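Local coordinates for protein exosome complex component Rrp42 (Methanothermobacter thermautotrophicus, PDB 2WNR) that probably serves as a non-catalytic subunit of the RNA-degrading archaeal exosome, helping to shape the active site of its partner Rrp41, at residues Val111-Cys114 with Ile115-Arg119. Residues are numbered along the deposited sequence; the frame is centred on the assembly and turned at random.
Sequences VDRC and IRESR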
loop_
_atom_site.group_PDB
_atom_site.type_symbol
_atom_site.label_atom_id
_atom_site.label_comp_id
_atom_site.label_asym_id
_atom_site.label_seq_id
_atom_site.Cartn_x
_atom_site.Cartn_y
_atom_site.Cartn_z
ATOM N N VAL A 111 24.424 0.089 -5.128
ATOM C CA VAL A 111 24.685 0.190 -6.560
ATOM C C VAL A 111 24.464 1.615 -7.019
ATOM O O VAL A 111 25.278 2.176 -7.747
ATOM C CB VAL A 111 23.779 -0.728 -7.378
ATOM C CG1 VAL A 111 23.985 -0.472 -8.867
ATOM C CG2 VAL A 111 24.043 -2.181 -7.027
ATOM N N ASP A 112 23.361 2.207 -6.579
ATOM C CA ASP A 112 23.076 3.573 -6.927
ATOM C C ASP A 112 24.196 4.493 -6.462
ATOM O O ASP A 112 24.576 5.418 -7.175
ATOM C CB ASP A 112 21.744 4.023 -6.341
ATOM C CG ASP A 112 21.356 5.408 -6.827
ATOM O OD1 ASP A 112 21.863 6.391 -6.257
ATOM O OD2 ASP A 112 20.572 5.511 -7.794
ATOM N N ARG A 113 24.721 4.229 -5.271
ATOM C CA ARG A 113 25.795 5.046 -4.710
ATOM C C ARG A 113 27.040 5.029 -5.605
ATOM O O ARG A 113 27.593 6.082 -5.936
ATOM C CB ARG A 113 26.149 4.553 -3.308
ATOM C CG ARG A 113 26.985 5.527 -2.483
ATOM C CD ARG A 113 27.237 4.971 -1.109
ATOM N NE ARG A 113 25.980 4.584 -0.470
ATOM C CZ ARG A 113 25.857 3.629 0.453
ATOM N NH1 ARG A 113 26.921 2.946 0.862
ATOM N NH2 ARG A 113 24.662 3.355 0.961
ATOM N N CYS A 114 27.449 3.819 -5.988
ATOM C CA CYS A 114 28.597 3.587 -6.856
ATOM C C CYS A 114 28.488 4.310 -8.205
ATOM O O CYS A 114 29.413 5.026 -8.608
ATOM C CB CYS A 114 28.754 2.091 -7.082
ATOM S SG CYS A 114 30.353 1.623 -7.690
ATOM N N ILE A 115 27.364 4.131 -8.895
ATOM C CA ILE A 115 27.111 4.842 -10.151
ATOM C C ILE A 115 27.043 6.360 -9.960
ATOM O O ILE A 115 27.629 7.107 -10.748
ATOM C CB ILE A 115 25.846 4.301 -10.878
ATOM C CG1 ILE A 115 26.209 3.122 -11.775
ATOM C CG2 ILE A 115 25.187 5.357 -11.742
ATOM C CD1 ILE A 115 26.248 1.807 -11.061
ATOM N N ARG A 116 26.351 6.804 -8.912
ATOM C CA ARG A 116 26.104 8.231 -8.691
ATOM C C ARG A 116 27.355 8.997 -8.258
ATOM O O ARG A 116 27.679 10.029 -8.834
ATOM C CB ARG A 116 24.967 8.430 -7.678
ATOM C CG ARG A 116 24.497 9.885 -7.485
ATOM C CD ARG A 116 23.290 9.960 -6.536
ATOM N NE ARG A 116 22.213 9.063 -6.962
ATOM C CZ ARG A 116 21.291 9.360 -7.880
ATOM N NH1 ARG A 116 21.285 10.557 -8.483
ATOM N NH2 ARG A 116 20.367 8.457 -8.185
ATOM N N GLU A 117 28.052 8.469 -7.255
ATOM C CA GLU A 117 29.192 9.151 -6.638
ATOM C C GLU A 117 30.456 9.164 -7.507
ATOM O O GLU A 117 31.300 10.054 -7.379
ATOM C CB GLU A 117 29.494 8.563 -5.255
ATOM C CG GLU A 117 28.349 8.702 -4.249
ATOM C CD GLU A 117 27.876 10.141 -4.065
ATOM O OE1 GLU A 117 28.685 10.997 -3.657
ATOM O OE2 GLU A 117 26.687 10.415 -4.325
ATOM N N SER A 118 30.585 8.171 -8.380
ATOM C CA SER A 118 31.657 8.141 -9.361
ATOM C C SER A 118 31.440 9.206 -10.444
ATOM O O SER A 118 32.347 9.501 -11.228
ATOM C CB SER A 118 31.749 6.759 -9.999
ATOM O OG SER A 118 30.617 6.496 -10.808
ATOM N N ARG A 119 30.239 9.784 -10.470
ATOM C CA ARG A 119 29.845 10.787 -11.469
ATOM C C ARG A 119 30.074 10.225 -12.871
ATOM O O ARG A 119 30.569 10.907 -13.777
ATOM C CB ARG A 119 30.555 12.143 -11.241
ATOM C CG ARG A 119 30.529 12.636 -9.779
ATOM C CD ARG A 119 30.365 14.152 -9.650
ATOM N NE ARG A 119 31.389 14.875 -10.380
ATOM C CZ ARG A 119 31.238 15.696 -11.423
ATOM N NH1 ARG A 119 30.053 16.015 -11.945
ATOM N NH2 ARG A 119 32.339 16.220 -11.941
#
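Asp-112 and Arg-116, one turn apart on the last turns of helix 102-117, form a side-on salt bridge. Arg-116 NE donates to Asp-112 OD1 at 2.8 Å, a fairly straight bond (162°) with OD1 in the guanidinium plane. Arg-116 NH2 reaches Asp-112 OD2 at 3.0 Å. Each oxygen accepts its N-H on the syn lone pair. The carboxylate and guanidinium planes are 23° apart, nearly coplanar, which suits a two-pronged grip. With CG anti to the backbone N (chi1 -173°) and the chain bent at chi3, Arg-116 turns its guanidinium back to the carboxylate; the short aspartate holds its charge near the backbone. A second shell steadies the pair: Thr-83 OG1 bonds Asp-112 OD2, and Arg-116 NH2 also reaches the carbonyl of Ile-81. Replacing Arg-116 by an alanine would probably leave the Asp-112 carboxylate without its cationic mate, though still bonded to Thr-83, and the Ile-81 carbonyl without this N-H.

On the buried side, Val-111 CG1 packs 3.9 Å from Ile-115 CD1, the two branched side chains lying alongside each other. Ser-118 suits the closing turn because its small hydroxyl folds back onto the backbone, with Ser-118 OG 2.9 Å from Cys-114 O. Ile-115 O is also near this hydroxyl, whose single proton can serve one or the other. Arg-119, at positive phi, completes a Schellman motif, in which Arg-119 N bonds Arg-116 O at 3.0 Å. Arg-113 and Glu-117 touch through their CG methylenes, while the Arg-113 guanidinium bonds Gln-235 and an acidic side chain of another protein's chain.

Around this helix end, Val-111 and Ile-115 rest on helix 150-164, Asp-112 and Ile-115 touch strand 80-87, Cys-114 and Ser-118 meet strand 193-201, and Arg-113 and Ser-118 meet strand 231-237.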